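Local coordinates for sorbitol dehydrogenase (Gluconobacter oxydans, PDB 5ITG), which probably oxidises D-sorbitol to L-sorbose with a nicotinamide cofactor bound by its Rossmann-fold domain, at residues Phe404-Arg416 with Ala438-Phe452. Sequence-based numbering, arbitrary orientation.
Sequences FGIASYLEMLRGR and AKADDFESSLKLPAF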
# COMPACT_ATOMS: atom_id res chain seq x y z
N PHE A 404 -6.09 27.08 4.64
CA PHE A 404 -7.44 26.53 4.68
C PHE A 404 -7.41 25.06 5.11
O PHE A 404 -8.24 24.61 5.89
CB PHE A 404 -8.11 26.64 3.30
CG PHE A 404 -9.43 25.92 3.22
CD1 PHE A 404 -10.56 26.45 3.81
CD2 PHE A 404 -9.51 24.66 2.62
CE1 PHE A 404 -11.77 25.75 3.83
CE2 PHE A 404 -10.70 23.94 2.63
CZ PHE A 404 -11.84 24.49 3.24
N GLY A 405 -6.44 24.32 4.59
CA GLY A 405 -6.34 22.92 4.97
C GLY A 405 -6.10 22.78 6.46
O GLY A 405 -6.71 21.95 7.14
N ILE A 406 -5.20 23.61 6.97
CA ILE A 406 -4.85 23.58 8.39
C ILE A 406 -6.04 24.00 9.26
O ILE A 406 -6.35 23.35 10.26
CB ILE A 406 -3.64 24.50 8.67
CG1 ILE A 406 -2.39 23.91 8.00
CG2 ILE A 406 -3.39 24.63 10.17
CD1 ILE A 406 -1.22 24.89 7.91
N ALA A 407 -6.70 25.08 8.86
CA ALA A 407 -7.85 25.59 9.60
C ALA A 407 -8.98 24.56 9.63
O ALA A 407 -9.70 24.44 10.63
CB ALA A 407 -8.34 26.90 8.98
N SER A 408 -9.14 23.84 8.52
CA SER A 408 -10.18 22.81 8.40
C SER A 408 -9.87 21.65 9.33
O SER A 408 -10.76 21.12 10.00
CB SER A 408 -10.27 22.31 6.96
OG SER A 408 -10.87 23.27 6.12
N TYR A 409 -8.60 21.25 9.36
CA TYR A 409 -8.17 20.17 10.23
C TYR A 409 -8.46 20.56 11.69
O TYR A 409 -9.05 19.78 12.45
CB TYR A 409 -6.67 19.91 10.05
CG TYR A 409 -6.08 18.95 11.06
CD1 TYR A 409 -6.47 17.61 11.09
CD2 TYR A 409 -5.17 19.38 12.02
CE1 TYR A 409 -5.95 16.72 12.05
CE2 TYR A 409 -4.64 18.51 12.97
CZ TYR A 409 -5.04 17.18 12.99
OH TYR A 409 -4.54 16.32 13.94
N LEU A 410 -8.05 21.76 12.07
CA LEU A 410 -8.26 22.24 13.44
C LEU A 410 -9.73 22.34 13.83
O LEU A 410 -10.11 22.01 14.95
CB LEU A 410 -7.56 23.59 13.64
CG LEU A 410 -6.04 23.46 13.60
CD1 LEU A 410 -5.38 24.82 13.80
CD2 LEU A 410 -5.59 22.47 14.67
N GLU A 411 -10.57 22.80 12.90
CA GLU A 411 -11.99 22.89 13.19
C GLU A 411 -12.63 21.50 13.22
O GLU A 411 -13.52 21.24 14.02
CB GLU A 411 -12.67 23.79 12.16
CG GLU A 411 -12.35 25.27 12.36
CD GLU A 411 -12.81 25.78 13.72
OE1 GLU A 411 -14.02 25.69 14.01
OE2 GLU A 411 -11.96 26.28 14.50
N MSE A 412 -12.15 20.60 12.36
CA MSE A 412 -12.67 19.23 12.31
C MSE A 412 -12.45 18.55 13.66
O MSE A 412 -13.29 17.79 14.14
CB MSE A 412 -11.98 18.44 11.19
CG MSE A 412 -12.41 16.98 11.05
SE MSE A 412 -11.53 15.75 12.28
CE MSE A 412 -9.69 15.95 11.67
N LEU A 413 -11.31 18.85 14.27
CA LEU A 413 -10.95 18.27 15.56
C LEU A 413 -11.98 18.53 16.67
O LEU A 413 -12.09 17.75 17.62
CB LEU A 413 -9.58 18.79 15.99
CG LEU A 413 -8.34 17.89 15.91
CD1 LEU A 413 -8.41 16.94 14.74
CD2 LEU A 413 -7.10 18.78 15.83
N ARG A 414 -12.73 19.62 16.55
CA ARG A 414 -13.72 19.97 17.57
C ARG A 414 -14.87 18.96 17.70
O ARG A 414 -15.58 18.95 18.71
CB ARG A 414 -14.25 21.38 17.32
CG ARG A 414 -13.17 22.44 17.50
CD ARG A 414 -13.62 23.85 17.14
NE ARG A 414 -14.14 24.59 18.29
CZ ARG A 414 -15.42 24.62 18.65
NH1 ARG A 414 -16.33 23.96 17.95
NH2 ARG A 414 -15.79 25.32 19.72
N GLY A 415 -15.04 18.11 16.69
CA GLY A 415 -16.05 17.08 16.77
C GLY A 415 -17.50 17.33 16.38
O GLY A 415 -18.39 16.60 16.83
N ARG A 416 -17.76 18.34 15.56
CA ARG A 416 -19.13 18.60 15.15
C ARG A 416 -19.23 19.09 13.72
O ARG A 416 -18.48 19.97 13.30
CB ARG A 416 -19.79 19.59 16.11
CG ARG A 416 -19.06 20.91 16.30
CD ARG A 416 -19.66 21.67 17.49
NE ARG A 416 -19.12 23.02 17.65
CZ ARG A 416 -19.22 23.99 16.75
NH1 ARG A 416 -19.84 23.77 15.60
NH2 ARG A 416 -18.71 25.19 17.00
N ALA A 438 -6.91 21.18 21.13
CA ALA A 438 -7.77 20.91 19.98
C ALA A 438 -9.22 21.31 20.21
O ALA A 438 -9.90 21.74 19.28
CB ALA A 438 -7.70 19.44 19.62
N LYS A 439 -9.68 21.18 21.45
CA LYS A 439 -11.07 21.52 21.76
C LYS A 439 -11.26 22.91 22.35
O LYS A 439 -12.40 23.33 22.59
CB LYS A 439 -11.67 20.47 22.69
CG LYS A 439 -11.72 19.08 22.08
CD LYS A 439 -12.48 18.10 22.94
CE LYS A 439 -12.55 16.73 22.29
NZ LYS A 439 -13.23 16.78 20.96
N ALA A 440 -10.17 23.63 22.58
CA ALA A 440 -10.27 24.98 23.13
C ALA A 440 -11.26 25.79 22.29
O ALA A 440 -11.44 25.51 21.10
CB ALA A 440 -8.90 25.65 23.12
N ASP A 441 -11.90 26.78 22.89
CA ASP A 441 -12.86 27.59 22.16
C ASP A 441 -12.22 28.75 21.42
O ASP A 441 -12.86 29.38 20.58
CB ASP A 441 -13.94 28.13 23.10
CG ASP A 441 -14.89 27.05 23.58
OD1 ASP A 441 -15.36 26.27 22.72
OD2 ASP A 441 -15.16 26.99 24.80
N ASP A 442 -10.96 29.03 21.72
CA ASP A 442 -10.27 30.11 21.04
C ASP A 442 -9.90 29.62 19.64
O ASP A 442 -10.39 28.58 19.19
CB ASP A 442 -9.01 30.53 21.80
CG ASP A 442 -8.00 29.41 21.92
OD1 ASP A 442 -7.54 28.90 20.88
OD2 ASP A 442 -7.65 29.05 23.07
N PHE A 443 -9.05 30.38 18.96
CA PHE A 443 -8.65 30.02 17.60
C PHE A 443 -7.13 30.00 17.45
O PHE A 443 -6.63 29.92 16.33
CB PHE A 443 -9.23 31.04 16.62
CG PHE A 443 -10.73 31.09 16.62
CD1 PHE A 443 -11.47 30.10 16.00
CD2 PHE A 443 -11.39 32.15 17.23
CE1 PHE A 443 -12.86 30.15 16.00
CE2 PHE A 443 -12.78 32.21 17.23
CZ PHE A 443 -13.52 31.21 16.61
N GLU A 444 -6.41 30.05 18.57
CA GLU A 444 -4.95 30.07 18.53
C GLU A 444 -4.27 28.88 19.20
O GLU A 444 -3.23 28.41 18.72
CB GLU A 444 -4.44 31.34 19.20
CG GLU A 444 -5.03 32.62 18.64
CD GLU A 444 -4.68 33.83 19.48
OE1 GLU A 444 -3.47 34.09 19.67
OE2 GLU A 444 -5.61 34.51 19.96
N SER A 445 -4.83 28.41 20.30
CA SER A 445 -4.25 27.30 21.05
C SER A 445 -3.84 26.07 20.25
O SER A 445 -2.70 25.62 20.37
CB SER A 445 -5.19 26.87 22.17
OG SER A 445 -5.37 27.93 23.10
N SER A 446 -4.74 25.53 19.44
CA SER A 446 -4.43 24.32 18.68
C SER A 446 -3.35 24.47 17.61
O SER A 446 -2.97 23.49 16.97
CB SER A 446 -5.70 23.69 18.09
OG SER A 446 -6.45 24.61 17.32
N LEU A 447 -2.85 25.68 17.40
CA LEU A 447 -1.78 25.89 16.43
C LEU A 447 -0.52 25.22 16.98
O LEU A 447 0.42 24.92 16.24
CB LEU A 447 -1.53 27.38 16.19
CG LEU A 447 -2.54 28.12 15.31
CD1 LEU A 447 -2.23 29.60 15.30
CD2 LEU A 447 -2.49 27.56 13.90
N LYS A 448 -0.51 24.98 18.29
CA LYS A 448 0.63 24.35 18.94
C LYS A 448 0.62 22.82 18.84
O LYS A 448 1.57 22.17 19.28
CB LYS A 448 0.69 24.76 20.41
CG LYS A 448 0.71 26.27 20.63
CD LYS A 448 0.62 26.63 22.11
CE LYS A 448 -0.72 26.21 22.71
NZ LYS A 448 -0.75 26.48 24.18
N LEU A 449 -0.43 22.24 18.26
CA LEU A 449 -0.49 20.78 18.14
C LEU A 449 0.74 20.28 17.37
O LEU A 449 1.28 21.00 16.54
CB LEU A 449 -1.77 20.33 17.42
CG LEU A 449 -3.07 20.50 18.20
CD1 LEU A 449 -4.27 20.23 17.29
CD2 LEU A 449 -3.07 19.55 19.40
N PRO A 450 1.19 19.05 17.66
CA PRO A 450 2.36 18.44 17.01
C PRO A 450 2.23 18.29 15.49
O PRO A 450 3.23 18.15 14.79
CB PRO A 450 2.46 17.08 17.70
CG PRO A 450 1.83 17.31 19.04
CD PRO A 450 0.63 18.15 18.68
N ALA A 451 1.00 18.31 15.00
CA ALA A 451 0.74 18.14 13.57
C ALA A 451 1.52 19.11 12.68
O ALA A 451 1.89 18.76 11.55
CB ALA A 451 -0.76 18.29 13.29
N PHE A 452 1.79 20.31 13.19
CA PHE A 452 2.46 21.35 12.43
C PHE A 452 3.95 21.56 12.76
O PHE A 452 4.55 22.55 12.31
CB PHE A 452 1.68 22.65 12.61
CG PHE A 452 0.19 22.46 12.61
CD1 PHE A 452 -0.44 21.77 11.56
CD2 PHE A 452 -0.59 22.92 13.67
CE1 PHE A 452 -1.82 21.54 11.58
CE2 PHE A 452 -1.98 22.69 13.69
CZ PHE A 452 -2.59 22.00 12.65
O HOH W 1 -8.36 22.49 16.97
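One water molecule joins Leu410, Ala438 and Ser446: it donates to Leu410 O at 2.7 Å and to Ala438 O at 2.9 Å, and accepts from Ser446 OG. Both carbonyl oxygens are acceptors, and the water supplies the two O-H donors that link them. Ser446 OG sits between its backbone N and carbonyl carbon (chi1 54°), which turns it to the water while Leu410 CD2 packs against it at 3.5 Å.

Leu410 is the apolar centre. Its CD2 reaches the edge of the Phe452 ring, in plane, 3.6 Å from CZ, and also touches Leu449 CD1, whereas CD1 turns to Leu447 CD2. With CG2 anti to the backbone N, Ile406 lays that methyl over one face of the Phe452 ring as a CH-pi contact, 4.1 Å from the centroid. Phe452 CZ in turn lies at the edge of the Tyr409 ring, whose hydroxyl is held by Glu427 and Tyr430. Leu413 and Leu449 meet tip to tip, CD2 to CD1 at a tight 3.5 Å, beside the methyl of Ala438.

At the outer end Arg414 brings NH2 to Asp441 OD1 in a salt bridge of 3.2 Å, its hydrogen bond weak at 123°. Glu411 is instead paired with Arg471 and Arg475 of helix 461-477.

Within the all-helical part of the C-terminal domain, helix 400-412 is thus joined to helix 432-439 and the chain that follows it by a hydrophobic core and a water bridge, with the weakly hydrogen-bonded ion pair likely contributing less.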